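Local atomic coordinates of sulfur oxidation protein soxB (Thermus thermophilus, PDB entry 2WDD), a protein that probably hydrolyses the sulfur-sulfur bond of cysteine S-thiosulfonate in the Sox sulfur-oxidation pathway, at a site holding two manganese ions. Residues W166-R170 against F230-F236; A217-Y221 against S262-L268; A237-R241 against L272-I276; I279-S284 against K299-G305. One frame throughout, in Å; residues are numbered along the deposited sequence. Where two conformers were deposited one is given.

Interaction 1 of 4, residues W166-R170 against F230-F236. With TBU (tertiary-butyl alcohol), chain E.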
loop_
_atom_site.group_PDB
_atom_site.type_symbol
_atom_site.label_atom_id
_atom_site.label_comp_id
_atom_site.label_asym_id
_atom_site.label_seq_id
_atom_site.Cartn_x
_atom_site.Cartn_y
_atom_site.Cartn_z
ATOM N N TRP A 166 10.999 1.604 7.947
ATOM C CA TRP A 166 11.938 0.852 8.765
ATOM C C TRP A 166 12.790 -0.166 8.031
ATOM O O TRP A 166 13.739 -0.690 8.613
ATOM C CB TRP A 166 11.230 0.227 9.957
ATOM C CG TRP A 166 10.667 1.298 10.846
ATOM C CD1 TRP A 166 9.396 1.792 10.821
ATOM C CD2 TRP A 166 11.399 2.115 11.770
ATOM N NE1 TRP A 166 9.281 2.853 11.693
ATOM C CE2 TRP A 166 10.496 3.067 12.292
ATOM C CE3 TRP A 166 12.725 2.126 12.220
ATOM C CZ2 TRP A 166 10.865 3.999 13.265
ATOM C CZ3 TRP A 166 13.097 3.074 13.162
ATOM C CH2 TRP A 166 12.167 3.989 13.683
ATOM N N THR A 167 12.459 -0.462 6.771
ATOM C CA THR A 167 13.262 -1.419 6.008
ATOM C C THR A 167 14.558 -0.773 5.537
ATOM O O THR A 167 15.395 -1.427 4.913
ATOM C CB THR A 167 12.482 -2.091 4.860
ATOM O OG1 THR A 167 12.102 -1.119 3.887
ATOM C CG2 THR A 167 11.250 -2.812 5.397
ATOM N N LEU A 168 14.731 0.505 5.867
ATOM C CA LEU A 168 15.982 1.201 5.575
ATOM C C LEU A 168 16.935 0.962 6.743
ATOM O O LEU A 168 18.121 1.272 6.651
ATOM C CB LEU A 168 15.759 2.704 5.416
ATOM C CG LEU A 168 14.952 3.125 4.185
ATOM C CD1 LEU A 168 14.589 4.593 4.265
ATOM C CD2 LEU A 168 15.710 2.823 2.901
ATOM N N GLY A 169 16.406 0.428 7.840
ATOM C CA GLY A 169 17.162 0.187 9.061
ATOM C C GLY A 169 17.009 1.358 10.024
ATOM O O GLY A 169 16.849 2.495 9.591
ATOM N N ARG A 170 17.069 1.074 11.325
ATOM C CA ARG A 170 16.903 2.120 12.330
ATOM C C ARG A 170 17.872 3.285 12.166
ATOM O O ARG A 170 17.472 4.444 12.288
ATOM C CB ARG A 170 16.957 1.550 13.748
ATOM C CG ARG A 170 16.560 2.540 14.831
ATOM C CD ARG A 170 17.020 2.057 16.196
ATOM N NE ARG A 170 16.718 3.015 17.255
ATOM C CZ ARG A 170 16.482 2.675 18.517
ATOM N NH1 ARG A 170 16.217 3.608 19.422
ATOM N NH2 ARG A 170 16.509 1.398 18.874
ATOM N N PHE A 230 16.253 -4.925 11.156
ATOM C CA PHE A 230 15.908 -3.550 10.822
ATOM C C PHE A 230 15.335 -2.768 12.000
ATOM O O PHE A 230 15.400 -1.537 12.006
ATOM C CB PHE A 230 14.869 -3.516 9.699
ATOM C CG PHE A 230 15.397 -3.933 8.349
ATOM C CD1 PHE A 230 16.720 -3.712 7.991
ATOM C CD2 PHE A 230 14.545 -4.494 7.418
ATOM C CE1 PHE A 230 17.182 -4.074 6.736
ATOM C CE2 PHE A 230 14.997 -4.854 6.166
ATOM C CZ PHE A 230 16.317 -4.645 5.819
ATOM N N THR A 231 14.698 -3.472 12.934
ATOM C CA THR A 231 14.028 -2.824 14.069
ATOM C C THR A 231 14.469 -3.345 15.436
ATOM O O THR A 231 13.732 -3.222 16.421
ATOM C CB THR A 231 12.498 -2.949 13.948
ATOM O OG1 THR A 231 12.126 -4.333 13.983
ATOM C CG2 THR A 231 12.003 -2.330 12.649
ATOM N N GLU A 232 15.650 -3.941 15.503
ATOM C CA GLU A 232 16.127 -4.469 16.776
ATOM C C GLU A 232 16.191 -3.358 17.826
ATOM O O GLU A 232 16.675 -2.263 17.553
ATOM C CB GLU A 232 17.486 -5.152 16.608
ATOM C CG GLU A 232 18.611 -4.232 16.189
ATOM C CD GLU A 232 19.767 -4.995 15.562
ATOM O OE1 GLU A 232 20.162 -4.657 14.425
ATOM O OE2 GLU A 232 20.257 -5.955 16.196
ATOM N N GLY A 233 15.653 -3.635 19.010
ATOM C CA GLY A 233 15.640 -2.671 20.098
ATOM C C GLY A 233 14.329 -1.919 20.182
ATOM O O GLY A 233 14.063 -1.218 21.161
ATOM N N LEU A 234 13.500 -2.077 19.156
ATOM C CA LEU A 234 12.206 -1.406 19.120
ATOM C C LEU A 234 11.022 -2.351 19.223
ATOM O O LEU A 234 11.066 -3.479 18.721
ATOM C CB LEU A 234 12.065 -0.640 17.810
ATOM C CG LEU A 234 13.141 0.403 17.525
ATOM C CD1 LEU A 234 12.945 1.040 16.151
ATOM C CD2 LEU A 234 13.120 1.446 18.619
ATOM N N SER A 235 9.937 -1.848 19.812
ATOM C CA SER A 235 8.662 -2.551 19.852
ATOM C C SER A 235 7.660 -1.609 19.176
ATOM O O SER A 235 7.714 -0.401 19.384
ATOM C CB SER A 235 8.206 -2.807 21.279
ATOM O OG SER A 235 6.897 -3.357 21.271
ATOM N N PHE A 236 6.764 -2.165 18.363
ATOM C CA PHE A 236 5.751 -1.389 17.642
ATOM C C PHE A 236 4.361 -1.864 18.083
ATOM O O PHE A 236 3.342 -1.500 17.483
ATOM C CB PHE A 236 5.866 -1.694 16.136
ATOM C CG PHE A 236 6.996 -0.992 15.449
ATOM C CD1 PHE A 236 6.739 0.031 14.550
ATOM C CD2 PHE A 236 8.312 -1.394 15.639
ATOM C CE1 PHE A 236 7.764 0.675 13.899
ATOM C CE2 PHE A 236 9.346 -0.730 14.993
ATOM C CZ PHE A 236 9.068 0.316 14.137
HETATM O O TBU E . 6.810 -5.044 18.027
HETATM C C TBU E . 6.452 -6.152 18.888
HETATM C C1 TBU E . 6.987 -5.926 20.277
HETATM C C2 TBU E . 4.941 -6.375 19.052
HETATM C C3 TBU E . 7.078 -7.419 18.328
HETATM O O HOH W 1 15.453 1.784 21.601
#
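Phe-236 drives the edge of its ring into one face of the Trp-166 indole, a T-shaped pair with planes 83° apart and the Phe-236 centroid 4.7 Å from that of the five-membered ring. Leu-234 crosses the same indole at about a right angle, its CD1 3.6 Å from Trp-166 CZ3, and Thr-231 CG2 lies against Trp-166 CB. Indole NE1 is hydrogen-bonded to Ser-162 OG. A glycine in place of Trp-166 would probably leave the Phe-236 edge and the Leu-234 methyl facing a gap, and Ser-162 without its N-H partner. The second aromatic contact is a CH-pi one: Thr-167 CA sits over the Phe-230 ring, and Thr-167 O lies over the same face, 3.5 Å from Phe-230 CZ.

Two glycines with positive phi shape the backbones here: Gly-169 is the N-cap of helix 170-179, and Gly-233 belongs to the type II turn Thr-231 to Leu-234. Trp-166 follows closely on the manganese ligand His-163, which places the contact beside the metal centre.

Polar links are few. Arg-170 N gives Phe-230 O a weak bond of 3.2 Å, bent to 124°. With CG anti to the backbone N (chi1 -170°) and its chain extended, Arg-170 in one of its two conformers brings one guanidinium face over Leu-234 CD2, 3.4 Å from NH2. Its NE pairs with Glu-174, and NH1 donates to a water that weakly bonds Gly-233 O. Phe-236 N donates almost straight to the tertiary-butyl alcohol O, 2.9 Å away.

Interaction 2 of 4, residues A217-Y221 against S262-L268. With MN (manganese (II) ion), chain H.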
loop_
_atom_site.group_PDB
_atom_site.type_symbol
_atom_site.label_atom_id
_atom_site.label_comp_id
_atom_site.label_asym_id
_atom_site.label_seq_id
_atom_site.Cartn_x
_atom_site.Cartn_y
_atom_site.Cartn_z
ATOM N N ALA A 217 -0.007 6.692 14.602
ATOM C CA ALA A 217 0.150 5.263 14.870
ATOM C C ALA A 217 0.887 4.613 13.709
ATOM O O ALA A 217 0.469 4.736 12.560
ATOM C CB ALA A 217 -1.189 4.583 15.084
ATOM N N SER A 218 2.022 3.988 14.009
ATOM C CA SER A 218 2.776 3.260 12.991
ATOM C C SER A 218 2.318 1.796 12.946
ATOM O O SER A 218 1.668 1.297 13.865
ATOM C CB SER A 218 4.275 3.345 13.269
ATOM O OG SER A 218 4.767 4.614 12.890
ATOM N N TYR A 219 2.661 1.100 11.869
ATOM C CA TYR A 219 2.227 -0.286 11.692
ATOM C C TYR A 219 2.682 -1.148 12.862
ATOM O O TYR A 219 3.869 -1.189 13.173
ATOM C CB TYR A 219 2.816 -0.835 10.396
ATOM C CG TYR A 219 2.279 -2.187 9.990
ATOM C CD1 TYR A 219 0.914 -2.414 9.867
ATOM C CD2 TYR A 219 3.146 -3.219 9.659
ATOM C CE1 TYR A 219 0.420 -3.648 9.478
ATOM C CE2 TYR A 219 2.660 -4.458 9.256
ATOM C CZ TYR A 219 1.308 -4.661 9.153
ATOM O OH TYR A 219 0.833 -5.896 8.738
ATOM N N PRO A 220 1.751 -1.874 13.501
ATOM C CA PRO A 220 2.126 -2.667 14.687
ATOM C C PRO A 220 2.862 -3.973 14.415
ATOM O O PRO A 220 3.402 -4.586 15.346
ATOM C CB PRO A 220 0.781 -2.966 15.358
ATOM C CG PRO A 220 -0.242 -2.799 14.280
ATOM C CD PRO A 220 0.286 -1.741 13.359
ATOM N N TYR A 221 2.879 -4.407 13.159
ATOM C CA TYR A 221 3.467 -5.698 12.832
ATOM C C TYR A 221 4.786 -5.648 12.077
ATOM O O TYR A 221 5.153 -6.591 11.372
ATOM C CB TYR A 221 2.435 -6.566 12.114
ATOM C CG TYR A 221 1.118 -6.622 12.854
ATOM C CD1 TYR A 221 1.035 -7.186 14.122
ATOM C CD2 TYR A 221 -0.033 -6.070 12.309
ATOM C CE1 TYR A 221 -0.168 -7.225 14.812
ATOM C CE2 TYR A 221 -1.245 -6.123 12.985
ATOM C CZ TYR A 221 -1.303 -6.701 14.235
ATOM O OH TYR A 221 -2.497 -6.735 14.923
ATOM N N SER A 262 -3.124 7.093 10.953
ATOM C CA SER A 262 -2.824 5.689 11.193
ATOM C C SER A 262 -2.177 4.897 10.074
ATOM O O SER A 262 -2.499 5.070 8.891
ATOM C CB SER A 262 -4.152 4.989 11.499
ATOM O OG SER A 262 -3.959 3.650 11.910
ATOM N N HIS A 263 -1.325 3.957 10.476
ATOM C CA HIS A 263 -0.779 2.981 9.544
ATOM C C HIS A 263 -1.059 1.587 10.110
ATOM O O HIS A 263 -0.266 0.670 9.925
ATOM C CB HIS A 263 0.706 3.164 9.224
ATOM C CG HIS A 263 1.081 2.603 7.888
ATOM N ND1 HIS A 263 1.215 3.388 6.760
ATOM C CD2 HIS A 263 1.245 1.321 7.479
ATOM C CE1 HIS A 263 1.464 2.611 5.719
ATOM N NE2 HIS A 263 1.491 1.355 6.127
ATOM N N ASN A 264 -2.208 1.428 10.767
ATOM C CA ASN A 264 -2.595 0.129 11.322
ATOM C C ASN A 264 -3.185 -0.799 10.267
ATOM O O ASN A 264 -3.170 -2.016 10.449
ATOM C CB ASN A 264 -3.703 0.282 12.385
ATOM C CG ASN A 264 -3.208 0.825 13.712
ATOM O OD1 ASN A 264 -2.149 0.451 14.202
ATOM N ND2 ASN A 264 -4.049 1.635 14.357
ATOM N N GLY A 265 -3.845 -0.211 9.263
ATOM C CA GLY A 265 -4.648 -0.922 8.275
ATOM C C GLY A 265 -6.096 -0.544 8.581
ATOM O O GLY A 265 -6.469 -0.448 9.754
ATOM N N MET A 266 -6.914 -0.315 7.559
ATOM C CA MET A 266 -8.274 0.150 7.805
ATOM C C MET A 266 -9.189 -0.719 8.654
ATOM O O MET A 266 -10.012 -0.185 9.392
ATOM C CB MET A 266 -8.962 0.599 6.520
ATOM C CG MET A 266 -10.137 1.524 6.782
ATOM S SD MET A 266 -10.767 2.266 5.261
ATOM C CE MET A 266 -11.462 0.866 4.402
ATOM N N GLN A 267 -9.083 -2.041 8.542
ATOM C CA GLN A 267 -9.960 -2.910 9.321
ATOM C C GLN A 267 -9.568 -2.853 10.786
ATOM O O GLN A 267 -10.429 -2.837 11.671
ATOM C CB GLN A 267 -9.905 -4.347 8.805
ATOM C CG GLN A 267 -10.292 -4.470 7.326
ATOM C CD GLN A 267 -11.637 -3.826 7.030
ATOM O OE1 GLN A 267 -12.636 -4.130 7.684
ATOM N NE2 GLN A 267 -11.672 -2.941 6.035
ATOM N N LEU A 268 -8.270 -2.786 11.050
ATOM C CA LEU A 268 -7.816 -2.653 12.426
ATOM C C LEU A 268 -8.253 -1.287 12.974
ATOM O O LEU A 268 -8.697 -1.174 14.113
ATOM C CB LEU A 268 -6.307 -2.844 12.517
ATOM C CG LEU A 268 -5.689 -2.711 13.907
ATOM C CD1 LEU A 268 -6.452 -3.557 14.943
ATOM C CD2 LEU A 268 -4.216 -3.120 13.838
HETATM MN MN MN H . 2.008 -0.449 5.054
HETATM O O HOH W 2 1.030 -0.806 3.214
#
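Pro-220 overlaps the amide of Asn-264 at about a right angle, its CD 3.4 Å from Asn-264 OD1, while its CG slides past Leu-268 CD2 running the opposite way, 4.0 Å off. Leu-268 CD2 also comes near Tyr-221 OH, whose polar partner is Gln-462, so this methyl fills the corner between the proline and the phenol. Tyr-219 turns its ring edge to the His-263 carbonyl, and its CA makes a C-H...O contact of 3.2 Å with His-263 O. Upstream, Ala-217 and Ser-262 form a parallel bridge, from which His-263 N donates to Ala-217 O at 2.9 Å. Ser-262 OG then accepts from Asn-264 N, 3.1 Å away, in an ST turn that bends the chain toward helix 266-273; Asp-269 holds both the Ser-262 hydroxyl and the Asn-264 amide. With its CG anti to the backbone N (chi1 -154°), His-263 swings its imidazole past Tyr-219 CB to bind manganese through NE2 at 2.2 Å. Gly-130 O accepts from ND1 and so fixes the ring's rotation. Asp-132, His-163, His-286 and a water complete this ion's shell, and loops at strand ends carrying such ligands are characteristic of the two-metal centre of metallophosphoesterase folds.

Interaction 3 of 4, residues A237-R241 against L272-I276. With TBU (tertiary-butyl alcohol), chain E.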
loop_
_atom_site.group_PDB
_atom_site.type_symbol
_atom_site.label_atom_id
_atom_site.label_comp_id
_atom_site.label_asym_id
_atom_site.label_seq_id
_atom_site.Cartn_x
_atom_site.Cartn_y
_atom_site.Cartn_z
ATOM N N ALA A 237 4.323 -2.767 19.056
ATOM C CA ALA A 237 3.067 -3.394 19.463
ATOM C C ALA A 237 1.858 -2.477 19.602
ATOM O O ALA A 237 1.958 -1.375 20.138
ATOM C CB ALA A 237 3.258 -4.205 20.741
ATOM N N LEU A 238 0.715 -2.956 19.119
ATOM C CA LEU A 238 -0.540 -2.241 19.274
ATOM C C LEU A 238 -0.804 -2.248 20.784
ATOM O O LEU A 238 -0.796 -3.307 21.417
ATOM C CB LEU A 238 -1.662 -2.990 18.543
ATOM C CG LEU A 238 -3.097 -2.519 18.788
ATOM C CD1 LEU A 238 -3.347 -1.195 18.090
ATOM C CD2 LEU A 238 -4.088 -3.570 18.319
ATOM N N ASP A 239 -0.979 -1.066 21.358
ATOM C CA ASP A 239 -1.169 -0.927 22.799
ATOM C C ASP A 239 -2.378 -0.031 23.046
ATOM O O ASP A 239 -2.262 1.196 23.073
ATOM C CB ASP A 239 0.089 -0.301 23.409
ATOM C CG ASP A 239 0.137 -0.408 24.924
ATOM O OD1 ASP A 239 -0.936 -0.437 25.567
ATOM O OD2 ASP A 239 1.259 -0.406 25.473
ATOM N N GLU A 240 -3.546 -0.653 23.164
ATOM C CA GLU A 240 -4.794 0.085 23.343
ATOM C C GLU A 240 -4.777 1.048 24.524
ATOM O O GLU A 240 -5.299 2.157 24.432
ATOM C CB GLU A 240 -5.979 -0.872 23.438
ATOM C CG GLU A 240 -6.212 -1.660 22.160
ATOM C CD GLU A 240 -7.479 -2.478 22.203
ATOM O OE1 GLU A 240 -7.476 -3.550 22.837
ATOM O OE2 GLU A 240 -8.478 -2.053 21.589
ATOM N N ARG A 241 -4.160 0.627 25.624
ATOM C CA ARG A 241 -4.051 1.467 26.812
ATOM C C ARG A 241 -3.280 2.745 26.509
ATOM O O ARG A 241 -3.748 3.849 26.790
ATOM C CB ARG A 241 -3.336 0.696 27.928
ATOM C CG ARG A 241 -3.924 0.890 29.316
ATOM C CD ARG A 241 -2.920 0.479 30.388
ATOM N NE ARG A 241 -1.783 1.395 30.435
ATOM C CZ ARG A 241 -0.607 1.165 29.858
ATOM N NH1 ARG A 241 -0.399 0.035 29.196
ATOM N NH2 ARG A 241 0.363 2.065 29.947
ATOM N N LEU A 272 -10.562 -0.471 16.294
ATOM C CA LEU A 272 -10.166 0.490 17.318
ATOM C C LEU A 272 -11.233 1.560 17.539
ATOM O O LEU A 272 -11.416 2.039 18.663
ATOM C CB LEU A 272 -8.836 1.152 16.960
ATOM C CG LEU A 272 -7.611 0.235 17.016
ATOM C CD1 LEU A 272 -6.389 0.971 16.482
ATOM C CD2 LEU A 272 -7.370 -0.249 18.452
ATOM N N ALA A 273 -11.932 1.936 16.471
ATOM C CA ALA A 273 -12.988 2.939 16.569
ATOM C C ALA A 273 -14.089 2.477 17.526
ATOM O O ALA A 273 -14.778 3.295 18.137
ATOM C CB ALA A 273 -13.572 3.239 15.195
ATOM N N GLU A 274 -14.253 1.167 17.659
ATOM C CA GLU A 274 -15.268 0.605 18.548
ATOM C C GLU A 274 -14.705 0.291 19.930
ATOM O O GLU A 274 -15.434 -0.156 20.811
ATOM C CB GLU A 274 -15.844 -0.679 17.952
ATOM C CG GLU A 274 -16.431 -0.529 16.559
ATOM C CD GLU A 274 -17.094 -1.802 16.071
ATOM O OE1 GLU A 274 -16.532 -2.893 16.301
ATOM O OE2 GLU A 274 -18.181 -1.712 15.465
ATOM N N ARG A 275 -13.404 0.492 20.114
ATOM C CA ARG A 275 -12.754 0.161 21.383
ATOM C C ARG A 275 -12.173 1.363 22.118
ATOM O O ARG A 275 -12.126 1.383 23.353
ATOM C CB ARG A 275 -11.663 -0.889 21.162
ATOM C CG ARG A 275 -12.173 -2.213 20.603
ATOM C CD ARG A 275 -11.265 -3.370 20.999
ATOM N NE ARG A 275 -10.785 -4.123 19.841
ATOM C CZ ARG A 275 -11.528 -4.970 19.137
ATOM N NH1 ARG A 275 -11.006 -5.614 18.102
ATOM N NH2 ARG A 275 -12.800 -5.166 19.460
ATOM N N ILE A 276 -11.698 2.344 21.355
ATOM C CA ILE A 276 -11.092 3.551 21.911
ATOM C C ILE A 276 -12.111 4.677 21.949
ATOM O O ILE A 276 -12.839 4.895 20.975
ATOM C CB ILE A 276 -9.870 3.988 21.059
ATOM C CG1 ILE A 276 -8.885 2.831 20.880
ATOM C CG2 ILE A 276 -9.196 5.225 21.642
ATOM C CD1 ILE A 276 -8.150 2.447 22.150
HETATM O O TBU E . 6.810 -5.044 18.027
HETATM C C TBU E . 6.452 -6.152 18.888
HETATM C C1 TBU E . 6.987 -5.926 20.277
HETATM C C2 TBU E . 4.941 -6.375 19.052
HETATM C C3 TBU E . 7.078 -7.419 18.328
#
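Two connecting helices of consecutive beta-alpha-beta units meet here, where Glu-240 in the first turn of helix 240-252 reaches across to Leu-272, late in helix 266-273, and Arg-275 just beyond. Asp-239 is the N-cap of the first helix, its OD1 accepting from Arg-242 N. Leu-272 O accepts from both Arg-275 N and Ile-276 N, at 2.9 Å for the former. From its first turn Glu-240 runs out extended beyond CG, and its carboxylate approaches the edge of the Arg-275 guanidinium with the two planes 87° apart. OE2 lies 3.6 Å from Arg-275 NE, a salt bridge, yet closer to Arg-275 CD at 3.1 Å, in one of the two conformers of this arginine. Arg-275 NH1 has a weak bond to Phe-459 O. Aliphatic groups flank the charges. Leu-238 and Leu-272 slide past each other in opposite directions, CD1 to CD1 4.1 Å, and Leu-272 CD2 lies 3.8 Å from Glu-240 OE2. Ile-276, its CG1 anti to the carbonyl carbon (chi1 -53°), brings CD1 to 3.7 Å from Glu-240 O; Leu-243 of helix 240-252 packs on both Leu-272 and Ile-276. The polar part of the contact thus probably rests mainly on charge attraction rather than on a directed N-H bond, though the second conformer of Arg-275 leaves this uncertain.

Interaction 4 of 4, residues I279-S284 against K299-G305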
loop_
_atom_site.group_PDB
_atom_site.type_symbol
_atom_site.label_atom_id
_atom_site.label_comp_id
_atom_site.label_asym_id
_atom_site.label_seq_id
_atom_site.Cartn_x
_atom_site.Cartn_y
_atom_site.Cartn_z
ATOM N N ILE A 279 -11.744 9.230 19.558
ATOM C CA ILE A 279 -11.117 9.436 18.256
ATOM C C ILE A 279 -12.238 9.892 17.328
ATOM O O ILE A 279 -13.201 9.160 17.117
ATOM C CB ILE A 279 -10.443 8.170 17.702
ATOM C CG1 ILE A 279 -9.329 7.705 18.647
ATOM C CG2 ILE A 279 -9.889 8.466 16.326
ATOM C CD1 ILE A 279 -8.591 6.470 18.161
ATOM N N ASP A 280 -12.121 11.102 16.799
ATOM C CA ASP A 280 -13.163 11.659 15.948
ATOM C C ASP A 280 -13.016 11.301 14.480
ATOM O O ASP A 280 -14.004 11.137 13.770
ATOM C CB ASP A 280 -13.235 13.171 16.124
ATOM C CG ASP A 280 -13.459 13.566 17.571
ATOM O OD1 ASP A 280 -14.403 13.019 18.190
ATOM O OD2 ASP A 280 -12.626 14.325 18.117
ATOM N N LEU A 281 -11.774 11.182 14.029
ATOM C CA LEU A 281 -11.507 10.877 12.641
ATOM C C LEU A 281 -10.243 10.036 12.587
ATOM O O LEU A 281 -9.305 10.285 13.345
ATOM C CB LEU A 281 -11.252 12.178 11.879
ATOM C CG LEU A 281 -10.736 12.087 10.437
ATOM C CD1 LEU A 281 -11.798 11.447 9.547
ATOM C CD2 LEU A 281 -10.340 13.474 9.900
ATOM N N ILE A 282 -10.223 9.058 11.688
ATOM C CA ILE A 282 -9.031 8.232 11.458
ATOM C C ILE A 282 -8.704 8.370 9.978
ATOM O O ILE A 282 -9.590 8.179 9.136
ATOM C CB ILE A 282 -9.228 6.729 11.802
ATOM C CG1 ILE A 282 -9.509 6.543 13.294
ATOM C CG2 ILE A 282 -7.949 5.935 11.439
ATOM C CD1 ILE A 282 -9.954 5.143 13.679
ATOM N N LEU A 283 -7.444 8.691 9.682
ATOM C CA LEU A 283 -6.907 8.773 8.323
ATOM C C LEU A 283 -6.161 7.431 8.232
ATOM O O LEU A 283 -5.113 7.240 8.864
ATOM C CB LEU A 283 -5.962 9.975 8.185
ATOM C CG LEU A 283 -6.688 11.318 8.402
ATOM C CD1 LEU A 283 -5.731 12.502 8.340
ATOM C CD2 LEU A 283 -7.863 11.488 7.404
ATOM N N SER A 284 -6.765 6.494 7.503
ATOM C CA SER A 284 -6.289 5.112 7.425
ATOM C C SER A 284 -5.393 4.775 6.247
ATOM O O SER A 284 -5.854 4.703 5.104
ATOM C CB SER A 284 -7.482 4.137 7.398
ATOM O OG SER A 284 -8.256 4.176 8.585
ATOM N N LYS A 299 -18.397 6.118 16.877
ATOM C CA LYS A 299 -18.518 7.569 16.850
ATOM C C LYS A 299 -17.336 8.178 16.088
ATOM O O LYS A 299 -16.931 9.312 16.343
ATOM C CB LYS A 299 -18.528 8.102 18.286
ATOM C CG LYS A 299 -19.722 7.629 19.105
ATOM C CD LYS A 299 -21.026 8.042 18.448
ATOM C CE LYS A 299 -22.214 7.321 19.062
ATOM N NZ LYS A 299 -23.508 7.916 18.621
ATOM N N THR A 300 -16.794 7.419 15.138
ATOM C CA THR A 300 -15.624 7.862 14.387
ATOM C C THR A 300 -15.868 7.842 12.884
ATOM O O THR A 300 -16.518 6.935 12.379
ATOM C CB THR A 300 -14.445 6.911 14.697
ATOM O OG1 THR A 300 -14.212 6.877 16.109
ATOM C CG2 THR A 300 -13.172 7.305 13.942
ATOM N N TRP A 301 -15.277 8.801 12.176
ATOM C CA TRP A 301 -15.280 8.792 10.711
ATOM C C TRP A 301 -13.920 8.234 10.284
ATOM O O TRP A 301 -12.900 8.585 10.874
ATOM C CB TRP A 301 -15.389 10.210 10.153
ATOM C CG TRP A 301 -16.745 10.812 10.344
ATOM C CD1 TRP A 301 -17.078 11.825 11.198
ATOM C CD2 TRP A 301 -17.955 10.423 9.687
ATOM N NE1 TRP A 301 -18.425 12.090 11.106
ATOM C CE2 TRP A 301 -18.983 11.255 10.177
ATOM C CE3 TRP A 301 -18.267 9.461 8.726
ATOM C CZ2 TRP A 301 -20.309 11.134 9.755
ATOM C CZ3 TRP A 301 -19.585 9.353 8.295
ATOM C CH2 TRP A 301 -20.586 10.183 8.813
ATOM N N ILE A 302 -13.897 7.442 9.215
ATOM C CA ILE A 302 -12.649 6.870 8.698
ATOM C C ILE A 302 -12.491 7.231 7.224
ATOM O O ILE A 302 -13.431 7.067 6.428
ATOM C CB ILE A 302 -12.643 5.346 8.884
ATOM C CG1 ILE A 302 -12.727 5.001 10.378
ATOM C CG2 ILE A 302 -11.373 4.730 8.276
ATOM C CD1 ILE A 302 -12.809 3.509 10.663
ATOM N N VAL A 303 -11.325 7.769 6.868
ATOM C CA VAL A 303 -11.015 8.128 5.485
ATOM C C VAL A 303 -9.696 7.447 5.123
ATOM O O VAL A 303 -8.697 7.628 5.816
ATOM C CB VAL A 303 -10.900 9.648 5.326
ATOM C CG1 VAL A 303 -10.387 10.022 3.943
ATOM C CG2 VAL A 303 -12.256 10.302 5.622
ATOM N N ALA A 304 -9.691 6.676 4.037
ATOM C CA ALA A 304 -8.495 5.950 3.603
ATOM C C ALA A 304 -7.535 6.823 2.804
ATOM O O ALA A 304 -7.952 7.762 2.127
ATOM C CB ALA A 304 -8.885 4.721 2.791
ATOM N N GLY A 305 -6.254 6.453 2.810
ATOM C CA GLY A 305 -5.222 7.230 2.127
ATOM C C GLY A 305 -4.799 6.843 0.717
ATOM O O GLY A 305 -3.915 7.487 0.138
HETATM O O HOH W 3 -16.520 11.819 14.849
HETATM O O HOH W 4 -15.766 10.457 18.743
#
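Leu-281 meets Trp-301 at about a right angle, CD1 3.8 Å from Trp-301 CB, and the same methyl reaches Val-303 CG2. The reach comes from the leucine's first torsion, which sets CG anti to the backbone N (chi1 171°) and tips the branch toward the partner strand. Further on, Leu-283 and Val-303 lie side by side pointing the same way, CD2 4.1 Å from Val-303 CB. The opposite face of the sheet carries Ile-282 beside Ile-302, and Ile-282 CG1 crosses Thr-300 CG2 at 3.8 Å. Thr-300 works with both branches: its methyl packs there, while OG1 donates to Ile-279 O at 2.7 Å, just before strand 281-284 begins. A valine in its place would probably leave the Ile-279 carbonyl without its hydroxyl donor and crowded by a methyl. The backbones pair in parallel, their axes 18° apart, through five bonds: Trp-301 N to Asp-280 O, nearly straight at 175°, then Ile-282 N to Trp-301 O, Val-303 N to Ile-282 O, Ser-284 N to Val-303 O, and Gly-305 N to Ser-284 O at 2.9 Å. Strand 257-262 flanks strand 281-284 on its other edge. Helix 266-273 covers the Ile-282 and Ile-302 face, with Met-266 on Ile-302 and Ala-273 on Thr-300, whereas strand 323-333, from the sheet that also holds strand 29-34, packs on Leu-281, Trp-301 and Val-303.

Overall arrangement
From the N terminus, interaction 1 opens first and closes a loop from 166-170 to 230-236, bringing the start of helix 170-179 to strand 234-235. Interaction 2 opens within that loop at 217-221 and closes beyond it at 262-268, so the two cross; Phe-236 touches Tyr-219 and Pro-220. Interaction 3 begins directly after interaction 1 ends and crosses interaction 2 in turn, tying helix 240-252 to helix 266-273, with Leu-272 against Asn-264. Interaction 4 follows all three in series, a short closure between adjacent strands. Its Leu-283 O probably accepts from Ser-262 N, and Ala-273 packs on Thr-300, joining sheet, helices and metal loop.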